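Local atomic coordinates of protein transport protein SEC7 (PDB entry 4OIY), a protein that activates the small GTPase ARF1 at the trans-Golgi network by promoting guanine nucleotide exchange, through the Sec7 domain that makes up this chain. Residues C15-F19 with W47-E52; F77-F81 with S94-F99; F81-S87 with R118-N123; I108-L113 with Y134-Y138. All coordinates share one frame; numbering follows the deposited sequence.

The four contacts join helices and loops of one all-helical Sec7 domain. Contact 1 lies toward the N-terminal end, and its centre is about 15 Å from that of contact 2. L49 links the two by packing on F77, E80 and F81. Contacts 2 and 3 share F81, and their centres are about 12 Å apart. Contact 4 uses the same helix 105-122 as contact 3 and meets contact 2 where F99 stacks on F111. Contact 3 holds D121, a magnesium-binding residue. The V78 side chain of contact 2 comes within about 9 Å of that of D121, and L113 of contact 4 within about 11 Å. Contact 1 is remote from this site.

Contact 1 of 4, residues C15-F19 with W47-E52; sequences CIAIF and WLLETE
W47 pushes the edge of its indole toward one face of the F19 ring. This is an edge-to-face pair with centroids 5.6 Å apart and planes at 62°. The leading corner is W47 CZ3, which stands 3.9 Å from F19 CD2. Both rings have CG anti to the backbone N (chi1 178° at F19, -173° at W47), and this carries them out between the two helices. There the indole and the phenyl pass alongside, pointing opposite ways.

Next to the indole, L48 supplies a second bump. Its CD2 methyl meets the far end of the phenyl ring, 3.5 Å from F19 CZ. L48 comes in roughly perpendicular to the F19 side chain.

From helix 11-21, I16 pushes CD1 into the hollow formed by T51 CG2 and the E52 carbonyl. I16 and T51 meet tip to tip, with I16 CD1 3.6 Å from T51 CG2. The same methyl lies 3.4 Å from E52 O. Nearer its backbone, I16 CG1 loosely approaches W47 CZ2.

T51 is held in place from within its own segment. Its OG1 donates to W47 O at 2.7 Å, which fixes the side-chain rotation and leaves CG2 to face I16.

The contact sets helix 11-21 against the C-terminal end of helix 41-50. Helix 23-32 borders both W47 and F19, through L30 and A26. Helix 56-64 lies against F19 with V59 and against L48 with L63.

Contact 2 of 4, residues F77-F81 with S94-F99; sequences FVDEF and SFLQSF
F95 points its ring edge at one face of F81, in an edge-to-face pair with centroids 5.5 Å apart and planes at 81°. F95 CD1 sits above the rim of that face, 4.0 Å from F81 CZ. Two serine hydroxyls line the F81 edge. S94 OG is 3.6 Å from F81 CE2, and S98 OG is 3.5 Å from F81 CZ. One face of the F95 ring is covered by F99 of its own segment, whose CE1 lies over the ring centre. F77 brings its edge to S98 OG and to F95 CE1. Its CE2 also meets F99 CD1 at 3.9 Å, with the two ring planes nearly perpendicular. V78 adds a methyl, with CG2 3.6 Å from F95 CE1.

These side chains join the C-terminal end of helix 68-79 and the residues after it to the C-terminal end of helix 88-96 and the turn that follows, near the centre of the all-helical Sec7 domain. F99 lies in the loop that runs to helix 105-122. In Sec7 domains that loop carries the glutamic finger of nucleotide exchange.

S98 is fixed by its own helix end. Its OG donates to F95 O at 2.6 Å, in the carbonyl plane and on a lone pair. The S98 backbone N binds the same oxygen. The hydroxyl therefore stays turned inward, near the edges of both F77 and F81. A leucine in place of F81 would probably leave the F95 edge without a flat face to meet and open a gap beside S94 and S98. Outside the two segments, A45 touches F77, and the F95 ring meets that of F115.

Contact 3 of 4, residues F81-S87 with R118-N123; sequences FDFTGMS and RFVDQN
R118 grips the backbone carbonyl of F81 side-on, with two nitrogens on one oxygen. R118 NH2 donates to F81 O at 2.8 Å and R118 NE at 3.0 Å. The oxygen lies in the guanidinium plane. A bend at chi2 (73°) turns the arginine chain back to this point, and the amide carbon Q122 CD lies over the rim of one guanidinium face.

Two amide side chains bind the loop backbone. Q122 OE1 accepts from F83 N at 2.8 Å, with the donor above the carbonyl plane. N123 works at both ends. Its ND2 gives a nearly straight bond to F83 O (3.0 Å, 169°) and also binds F119 O. Its OD1 accepts from G85 N at 2.8 Å, in plane and on a lone pair.

The Q122 and N123 bonds hold a type II beta turn, F83 to M86, on the C-terminal end of helix 105-122, while R118 holds the chain just before it. G85 takes the positive phi (81°) of the turn's third position. M86 N reaches F83 O from the face opposite N123 ND2. D82 forms an Asx turn just before, with OD1 accepting from T84 N. S87 then N-caps helix 88-96, its OG bonded to D90 N and to E185.

The apolar part centres on F83. R118 CG lies 3.5 Å from F83 CD2, and F83 CB meets F119 CD1 at 4.1 Å. D121, a magnesium-binding residue, stands on this helix end just before Q122.

Contact 4 of 4, residues I108-L113 with Y134-Y138; sequences IDRFML and YVLSY
M112 and Y138 form the close-packed part of the contact, together with S137. The methionine chain is bent at both chi2 (-45°) and chi3 (-61°). This folds CE toward S137 CB, 3.7 Å away. M112 CG lies 3.8 Å from Y138 CZ. On the same side of the ring plane, by the opposite edge of the ring, I108 CG2 comes to 3.7 Å from Y138 CE1. L92 of helix 88-96 also packs on M112.

Y134 turns its ring edge to helix 105-122, at M112 C and L113 N, with Y134 CD1 3.6 Å from L113 N. Y138 CE2 lies over the rim of one Y134 face.

The outer side is looser. L113 is exposed. Of its side chain, CB comes to 4.0 Å from Y134 CE1. D109 stands at the margin. Y138 OH donates a weak bond to D109 OD1 at 2.5 Å. The carboxylate and ring planes are steeply inclined.

The axes of the two segments come within 9.9 Å and run at 118°. In Sec7 domains these two helices help wall the groove that receives Arf, so residues at this joint probably contribute to it.

A valine in place of Y138 would probably cost D109 the hydroxyl of Y138 and leave I108 CG2 and M112 CG without the ring they pack on. The chemistry implies an apolar inner side, made by M112, I108 and S137 CB, and a polar margin where the D109 carboxylate lies by the tyrosine hydroxyls and takes a weak bond from Y138.

Contact 1 of 4, residues C15-F19 with W47-E52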
# COMPACT_ATOMS: atom_id res chain seq x y z
N CYS A 15 -6.84 16.24 16.75
CA CYS A 15 -6.74 14.77 16.79
C CYS A 15 -5.77 14.22 15.74
O CYS A 15 -5.06 13.25 15.98
CB CYS A 15 -8.10 14.11 16.59
SG CYS A 15 -9.26 14.26 17.97
N ILE A 16 -5.77 14.84 14.56
CA ILE A 16 -4.86 14.46 13.48
C ILE A 16 -3.41 14.74 13.91
O ILE A 16 -2.51 13.95 13.64
CB ILE A 16 -5.23 15.17 12.17
CG1 ILE A 16 -6.52 14.57 11.61
CG2 ILE A 16 -4.10 15.08 11.14
CD1 ILE A 16 -7.13 15.34 10.46
N ALA A 17 -3.20 15.86 14.58
CA ALA A 17 -1.87 16.18 15.10
C ALA A 17 -1.41 15.14 16.12
O ALA A 17 -0.25 14.71 16.10
CB ALA A 17 -1.85 17.57 15.72
N ILE A 18 -2.32 14.71 16.99
CA ILE A 18 -2.01 13.67 17.97
C ILE A 18 -1.65 12.38 17.23
O ILE A 18 -0.67 11.72 17.57
CB ILE A 18 -3.17 13.42 18.96
CG1 ILE A 18 -3.41 14.67 19.82
CG2 ILE A 18 -2.89 12.23 19.86
CD1 ILE A 18 -4.73 14.65 20.56
N PHE A 19 -2.42 12.04 16.20
CA PHE A 19 -2.16 10.82 15.43
C PHE A 19 -0.78 10.87 14.79
O PHE A 19 -0.03 9.90 14.83
CB PHE A 19 -3.21 10.60 14.34
CG PHE A 19 -2.93 9.38 13.50
CD1 PHE A 19 -2.14 9.46 12.36
CD2 PHE A 19 -3.44 8.15 13.87
CE1 PHE A 19 -1.88 8.33 11.60
CE2 PHE A 19 -3.18 7.02 13.12
CZ PHE A 19 -2.40 7.11 11.99
N TRP A 47 -11.25 5.09 9.03
CA TRP A 47 -10.83 6.43 9.43
C TRP A 47 -9.49 6.83 8.78
O TRP A 47 -9.34 7.96 8.30
CB TRP A 47 -10.76 6.56 10.96
CG TRP A 47 -10.48 7.97 11.42
CD1 TRP A 47 -11.39 8.98 11.60
CD2 TRP A 47 -9.21 8.52 11.76
NE1 TRP A 47 -10.76 10.12 12.03
CE2 TRP A 47 -9.41 9.87 12.13
CE3 TRP A 47 -7.90 8.01 11.79
CZ2 TRP A 47 -8.37 10.71 12.52
CZ3 TRP A 47 -6.87 8.85 12.19
CH2 TRP A 47 -7.11 10.18 12.54
N LEU A 48 -8.54 5.91 8.73
CA LEU A 48 -7.26 6.17 8.06
C LEU A 48 -7.47 6.57 6.59
O LEU A 48 -6.85 7.52 6.11
CB LEU A 48 -6.33 4.95 8.15
CG LEU A 48 -5.86 4.55 9.56
CD1 LEU A 48 -5.03 3.28 9.53
CD2 LEU A 48 -5.10 5.68 10.23
N LEU A 49 -8.37 5.88 5.90
CA LEU A 49 -8.59 6.11 4.47
C LEU A 49 -9.48 7.32 4.16
O LEU A 49 -9.34 7.93 3.09
CB LEU A 49 -9.18 4.86 3.82
CG LEU A 49 -8.16 3.73 3.64
CD1 LEU A 49 -8.85 2.40 3.37
CD2 LEU A 49 -7.18 4.06 2.52
N GLU A 50 -10.37 7.66 5.08
CA GLU A 50 -11.34 8.74 4.86
C GLU A 50 -10.79 10.11 5.25
O GLU A 50 -11.24 11.14 4.74
CB GLU A 50 -12.63 8.45 5.64
CG GLU A 50 -13.68 7.60 4.93
CD GLU A 50 -13.15 6.33 4.28
OE1 GLU A 50 -13.40 5.23 4.81
OE2 GLU A 50 -12.50 6.43 3.21
N THR A 51 -9.80 10.13 6.14
CA THR A 51 -9.36 11.37 6.78
C THR A 51 -8.18 12.01 6.07
O THR A 51 -7.13 11.40 5.93
CB THR A 51 -8.96 11.10 8.25
OG1 THR A 51 -10.04 10.46 8.94
CG2 THR A 51 -8.60 12.40 8.97
N GLU A 52 -8.35 13.27 5.64
CA GLU A 52 -7.28 14.01 4.98
C GLU A 52 -6.32 14.56 6.02
O GLU A 52 -6.73 14.87 7.12
CB GLU A 52 -7.85 15.15 4.14
CG GLU A 52 -8.64 14.66 2.94
CD GLU A 52 -9.20 15.78 2.07
OE1 GLU A 52 -9.87 15.44 1.07
OE2 GLU A 52 -8.97 16.98 2.37

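Contact 2 of 4, residues F77-F81 with S94-F99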
# COMPACT_ATOMS: atom_id res chain seq x y z
N PHE A 77 -7.44 -2.46 6.37
CA PHE A 77 -7.10 -1.34 5.50
C PHE A 77 -7.06 -1.82 4.04
O PHE A 77 -7.70 -1.22 3.18
CB PHE A 77 -5.74 -0.78 5.97
CG PHE A 77 -5.22 0.39 5.19
CD1 PHE A 77 -5.55 1.69 5.56
CD2 PHE A 77 -4.31 0.20 4.16
CE1 PHE A 77 -5.02 2.77 4.89
CE2 PHE A 77 -3.80 1.28 3.46
CZ PHE A 77 -4.14 2.57 3.84
N VAL A 78 -6.34 -2.91 3.79
CA VAL A 78 -6.28 -3.49 2.44
C VAL A 78 -7.67 -3.92 1.98
O VAL A 78 -8.02 -3.74 0.82
CB VAL A 78 -5.28 -4.67 2.34
CG1 VAL A 78 -5.18 -5.16 0.90
CG2 VAL A 78 -3.90 -4.25 2.83
N ASP A 79 -8.47 -4.46 2.90
CA ASP A 79 -9.82 -4.93 2.57
C ASP A 79 -10.76 -3.82 2.09
O ASP A 79 -11.76 -4.11 1.44
CB ASP A 79 -10.49 -5.63 3.76
CG ASP A 79 -10.00 -7.04 3.98
OD1 ASP A 79 -9.30 -7.60 3.11
OD2 ASP A 79 -10.35 -7.60 5.04
N GLU A 80 -10.46 -2.56 2.43
CA GLU A 80 -11.26 -1.42 1.99
C GLU A 80 -11.05 -1.04 0.52
O GLU A 80 -11.86 -0.33 -0.06
CB GLU A 80 -11.00 -0.20 2.88
CG GLU A 80 -11.50 -0.39 4.29
CD GLU A 80 -13.01 -0.52 4.34
OE1 GLU A 80 -13.69 0.38 3.80
OE2 GLU A 80 -13.51 -1.51 4.91
N PHE A 81 -9.97 -1.53 -0.08
CA PHE A 81 -9.67 -1.22 -1.47
C PHE A 81 -10.51 -2.07 -2.40
O PHE A 81 -10.74 -3.26 -2.14
CB PHE A 81 -8.19 -1.44 -1.78
CG PHE A 81 -7.30 -0.37 -1.23
CD1 PHE A 81 -6.98 -0.36 0.12
CD2 PHE A 81 -6.78 0.62 -2.05
CE1 PHE A 81 -6.17 0.62 0.64
CE2 PHE A 81 -5.97 1.62 -1.53
CZ PHE A 81 -5.66 1.61 -0.18
N SER A 94 -2.75 2.64 -6.65
CA SER A 94 -3.77 3.05 -5.69
C SER A 94 -3.35 2.73 -4.26
O SER A 94 -3.44 3.56 -3.37
CB SER A 94 -5.10 2.37 -6.01
OG SER A 94 -6.06 2.62 -5.00
N PHE A 95 -2.84 1.52 -4.07
CA PHE A 95 -2.44 1.04 -2.76
C PHE A 95 -1.22 1.79 -2.20
O PHE A 95 -1.27 2.35 -1.10
CB PHE A 95 -2.15 -0.46 -2.85
CG PHE A 95 -1.83 -1.11 -1.54
CD1 PHE A 95 -2.72 -1.04 -0.48
CD2 PHE A 95 -0.66 -1.85 -1.38
CE1 PHE A 95 -2.43 -1.66 0.73
CE2 PHE A 95 -0.37 -2.47 -0.19
CZ PHE A 95 -1.25 -2.38 0.88
N LEU A 96 -0.13 1.81 -2.96
CA LEU A 96 1.13 2.36 -2.44
C LEU A 96 1.15 3.88 -2.33
O LEU A 96 2.00 4.42 -1.63
CB LEU A 96 2.32 1.90 -3.28
CG LEU A 96 2.61 0.40 -3.27
CD1 LEU A 96 3.80 0.10 -4.17
CD2 LEU A 96 2.86 -0.12 -1.86
N GLN A 97 0.22 4.57 -3.00
CA GLN A 97 0.14 6.02 -2.87
C GLN A 97 -0.71 6.44 -1.66
O GLN A 97 -0.91 7.64 -1.41
CB GLN A 97 -0.40 6.63 -4.18
CG GLN A 97 0.59 6.53 -5.33
CD GLN A 97 0.10 7.18 -6.62
OE1 GLN A 97 -1.09 7.45 -6.78
NE2 GLN A 97 1.02 7.42 -7.54
N SER A 98 -1.22 5.45 -0.91
CA SER A 98 -2.05 5.73 0.28
C SER A 98 -1.31 5.68 1.63
O SER A 98 -1.89 6.03 2.66
CB SER A 98 -3.25 4.77 0.33
OG SER A 98 -2.87 3.45 0.69
N PHE A 99 -0.07 5.20 1.63
CA PHE A 99 0.77 5.14 2.83
C PHE A 99 2.22 4.95 2.39
O PHE A 99 2.49 4.60 1.24
CB PHE A 99 0.34 3.98 3.73
CG PHE A 99 0.65 2.63 3.14
CD1 PHE A 99 -0.16 2.08 2.17
CD2 PHE A 99 1.77 1.93 3.55
CE1 PHE A 99 0.14 0.84 1.62
CE2 PHE A 99 2.07 0.69 3.00
CZ PHE A 99 1.26 0.14 2.04

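Contact 3 of 4, residues F81-S87 with R118-N123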
# COMPACT_ATOMS: atom_id res chain seq x y z
N PHE A 81 -9.97 -1.53 -0.08
CA PHE A 81 -9.67 -1.22 -1.47
C PHE A 81 -10.51 -2.07 -2.40
O PHE A 81 -10.74 -3.26 -2.14
CB PHE A 81 -8.19 -1.44 -1.78
CG PHE A 81 -7.30 -0.37 -1.23
CD1 PHE A 81 -6.98 -0.36 0.12
CD2 PHE A 81 -6.78 0.62 -2.05
CE1 PHE A 81 -6.17 0.62 0.64
CE2 PHE A 81 -5.97 1.62 -1.53
CZ PHE A 81 -5.66 1.61 -0.18
N ASP A 82 -10.96 -1.45 -3.49
CA ASP A 82 -11.62 -2.18 -4.56
C ASP A 82 -10.68 -2.23 -5.76
O ASP A 82 -10.54 -1.24 -6.47
CB ASP A 82 -12.94 -1.51 -4.94
CG ASP A 82 -13.77 -2.35 -5.89
OD1 ASP A 82 -13.33 -3.46 -6.26
OD2 ASP A 82 -14.89 -1.91 -6.25
N PHE A 83 -10.04 -3.37 -5.95
CA PHE A 83 -9.14 -3.59 -7.09
C PHE A 83 -9.84 -4.29 -8.25
O PHE A 83 -9.18 -4.65 -9.23
CB PHE A 83 -7.94 -4.46 -6.66
CG PHE A 83 -7.13 -3.89 -5.53
CD1 PHE A 83 -6.70 -2.56 -5.54
CD2 PHE A 83 -6.76 -4.70 -4.47
CE1 PHE A 83 -5.93 -2.06 -4.50
CE2 PHE A 83 -5.99 -4.19 -3.43
CZ PHE A 83 -5.57 -2.87 -3.45
N THR A 84 -11.15 -4.48 -8.17
CA THR A 84 -11.86 -5.24 -9.20
C THR A 84 -11.70 -4.59 -10.57
O THR A 84 -11.99 -3.42 -10.75
CB THR A 84 -13.36 -5.39 -8.86
OG1 THR A 84 -13.51 -5.95 -7.55
CG2 THR A 84 -14.05 -6.30 -9.87
N GLY A 85 -11.21 -5.37 -11.54
CA GLY A 85 -11.05 -4.90 -12.92
C GLY A 85 -9.82 -4.06 -13.22
O GLY A 85 -9.60 -3.67 -14.37
N MET A 86 -9.01 -3.77 -12.21
CA MET A 86 -7.79 -2.98 -12.39
C MET A 86 -6.64 -3.86 -12.83
O MET A 86 -6.58 -5.03 -12.44
CB MET A 86 -7.36 -2.35 -11.07
CG MET A 86 -8.27 -1.27 -10.55
SD MET A 86 -7.50 -0.51 -9.12
CE MET A 86 -8.78 0.64 -8.65
N SER A 87 -5.71 -3.31 -13.60
CA SER A 87 -4.44 -4.00 -13.82
C SER A 87 -3.71 -4.06 -12.47
O SER A 87 -3.98 -3.27 -11.57
CB SER A 87 -3.57 -3.29 -14.84
OG SER A 87 -2.96 -2.13 -14.29
N ARG A 118 -5.71 -9.86 -1.84
CA ARG A 118 -6.88 -9.04 -2.17
C ARG A 118 -7.00 -8.90 -3.67
O ARG A 118 -8.09 -9.04 -4.24
CB ARG A 118 -6.77 -7.66 -1.50
CG ARG A 118 -7.89 -6.67 -1.80
CD ARG A 118 -9.16 -7.06 -1.08
NE ARG A 118 -10.23 -6.08 -1.25
CZ ARG A 118 -11.49 -6.28 -0.89
NH1 ARG A 118 -11.87 -7.42 -0.33
NH2 ARG A 118 -12.40 -5.32 -1.09
N PHE A 119 -5.88 -8.63 -4.34
CA PHE A 119 -5.92 -8.47 -5.79
C PHE A 119 -6.44 -9.73 -6.48
O PHE A 119 -7.30 -9.64 -7.37
CB PHE A 119 -4.55 -8.10 -6.37
CG PHE A 119 -4.60 -7.88 -7.85
CD1 PHE A 119 -4.99 -6.65 -8.37
CD2 PHE A 119 -4.35 -8.92 -8.73
CE1 PHE A 119 -5.09 -6.46 -9.73
CE2 PHE A 119 -4.45 -8.74 -10.09
CZ PHE A 119 -4.81 -7.50 -10.60
N VAL A 120 -5.95 -10.89 -6.08
CA VAL A 120 -6.40 -12.12 -6.75
C VAL A 120 -7.84 -12.46 -6.38
O VAL A 120 -8.57 -13.00 -7.21
CB VAL A 120 -5.46 -13.32 -6.53
CG1 VAL A 120 -4.08 -13.01 -7.09
CG2 VAL A 120 -5.41 -13.77 -5.08
N ASP A 121 -8.26 -12.13 -5.16
CA ASP A 121 -9.64 -12.41 -4.72
C ASP A 121 -10.63 -11.64 -5.58
O ASP A 121 -11.70 -12.16 -5.93
CB ASP A 121 -9.82 -12.03 -3.25
CG ASP A 121 -11.19 -12.44 -2.71
OD1 ASP A 121 -11.61 -13.59 -2.94
OD2 ASP A 121 -11.82 -11.61 -2.03
N GLN A 122 -10.27 -10.42 -5.94
CA GLN A 122 -11.16 -9.54 -6.67
C GLN A 122 -10.98 -9.64 -8.18
O GLN A 122 -11.79 -9.10 -8.93
CB GLN A 122 -10.92 -8.11 -6.23
CG GLN A 122 -11.25 -7.90 -4.77
CD GLN A 122 -11.24 -6.44 -4.42
OE1 GLN A 122 -10.21 -5.79 -4.54
NE2 GLN A 122 -12.39 -5.91 -4.02
N ASN A 123 -9.92 -10.31 -8.61
CA ASN A 123 -9.67 -10.51 -10.03
C ASN A 123 -9.38 -11.97 -10.31
O ASN A 123 -8.27 -12.33 -10.69
CB ASN A 123 -8.52 -9.63 -10.49
CG ASN A 123 -8.86 -8.16 -10.37
OD1 ASN A 123 -9.60 -7.62 -11.19
ND2 ASN A 123 -8.33 -7.51 -9.35

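Contact 4 of 4, residues I108-L113 with Y134-Y138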
# COMPACT_ATOMS: atom_id res chain seq x y z
N ILE A 108 7.24 -5.11 5.09
CA ILE A 108 6.87 -4.96 3.70
C ILE A 108 6.17 -6.22 3.20
O ILE A 108 5.12 -6.14 2.57
CB ILE A 108 8.10 -4.64 2.82
CG1 ILE A 108 8.67 -3.27 3.20
CG2 ILE A 108 7.74 -4.67 1.34
CD1 ILE A 108 10.04 -3.00 2.63
N ASP A 109 6.74 -7.38 3.52
CA ASP A 109 6.19 -8.64 3.05
C ASP A 109 4.74 -8.84 3.52
O ASP A 109 3.92 -9.38 2.78
CB ASP A 109 7.05 -9.82 3.51
CG ASP A 109 8.44 -9.86 2.84
OD1 ASP A 109 8.69 -9.17 1.83
OD2 ASP A 109 9.32 -10.59 3.36
N ARG A 110 4.43 -8.41 4.74
CA ARG A 110 3.05 -8.48 5.25
C ARG A 110 2.09 -7.66 4.38
O ARG A 110 1.02 -8.15 4.00
CB ARG A 110 2.98 -8.02 6.71
CG ARG A 110 3.68 -8.94 7.70
CD ARG A 110 3.13 -8.74 9.11
NE ARG A 110 3.55 -7.50 9.76
CZ ARG A 110 4.72 -7.34 10.39
NH1 ARG A 110 5.01 -6.18 10.95
NH2 ARG A 110 5.59 -8.34 10.46
N PHE A 111 2.47 -6.41 4.08
CA PHE A 111 1.66 -5.56 3.20
C PHE A 111 1.47 -6.20 1.83
O PHE A 111 0.34 -6.24 1.31
CB PHE A 111 2.32 -4.19 2.99
CG PHE A 111 2.22 -3.27 4.17
CD1 PHE A 111 1.11 -2.46 4.34
CD2 PHE A 111 3.26 -3.18 5.08
CE1 PHE A 111 1.03 -1.59 5.40
CE2 PHE A 111 3.19 -2.30 6.14
CZ PHE A 111 2.07 -1.52 6.31
N MET A 112 2.56 -6.67 1.23
CA MET A 112 2.51 -7.09 -0.16
C MET A 112 1.81 -8.42 -0.30
O MET A 112 1.15 -8.66 -1.32
CB MET A 112 3.92 -7.09 -0.77
CG MET A 112 4.60 -5.72 -0.67
SD MET A 112 3.55 -4.30 -1.10
CE MET A 112 3.22 -4.78 -2.77
N LEU A 113 1.90 -9.29 0.71
CA LEU A 113 1.14 -10.55 0.67
C LEU A 113 -0.35 -10.29 0.77
O LEU A 113 -1.13 -10.90 0.04
CB LEU A 113 1.60 -11.54 1.74
CG LEU A 113 0.84 -12.88 1.73
CD1 LEU A 113 0.97 -13.60 0.40
CD2 LEU A 113 1.34 -13.74 2.88
N TYR A 134 2.17 -11.55 -5.73
CA TYR A 134 3.10 -11.16 -4.68
C TYR A 134 4.48 -10.84 -5.25
O TYR A 134 4.99 -9.74 -5.08
CB TYR A 134 3.19 -12.27 -3.62
CG TYR A 134 4.21 -12.08 -2.51
CD1 TYR A 134 4.00 -11.16 -1.49
CD2 TYR A 134 5.34 -12.89 -2.44
CE1 TYR A 134 4.92 -11.03 -0.46
CE2 TYR A 134 6.25 -12.75 -1.41
CZ TYR A 134 6.04 -11.82 -0.42
OH TYR A 134 6.95 -11.70 0.61
N VAL A 135 5.08 -11.80 -5.95
CA VAL A 135 6.43 -11.57 -6.47
C VAL A 135 6.46 -10.52 -7.57
O VAL A 135 7.41 -9.74 -7.67
CB VAL A 135 7.14 -12.86 -6.95
CG1 VAL A 135 7.26 -13.85 -5.80
CG2 VAL A 135 6.45 -13.47 -8.16
N LEU A 136 5.41 -10.49 -8.39
CA LEU A 136 5.33 -9.51 -9.46
C LEU A 136 5.29 -8.10 -8.89
O LEU A 136 5.87 -7.18 -9.46
CB LEU A 136 4.11 -9.77 -10.34
CG LEU A 136 3.90 -8.84 -11.54
CD1 LEU A 136 5.14 -8.79 -12.41
CD2 LEU A 136 2.70 -9.29 -12.35
N SER A 137 4.62 -7.93 -7.75
CA SER A 137 4.52 -6.61 -7.12
C SER A 137 5.89 -6.05 -6.74
O SER A 137 6.15 -4.88 -6.92
CB SER A 137 3.61 -6.67 -5.90
OG SER A 137 2.29 -6.97 -6.29
N TYR A 138 6.79 -6.90 -6.24
CA TYR A 138 8.16 -6.43 -5.94
C TYR A 138 8.92 -6.04 -7.19
O TYR A 138 9.65 -5.05 -7.20
CB TYR A 138 8.97 -7.49 -5.18
CG TYR A 138 8.51 -7.63 -3.76
CD1 TYR A 138 9.05 -6.83 -2.76
CD2 TYR A 138 7.53 -8.55 -3.41
CE1 TYR A 138 8.62 -6.94 -1.45
CE2 TYR A 138 7.11 -8.68 -2.12
CZ TYR A 138 7.65 -7.87 -1.14
OH TYR A 138 7.21 -8.00 0.15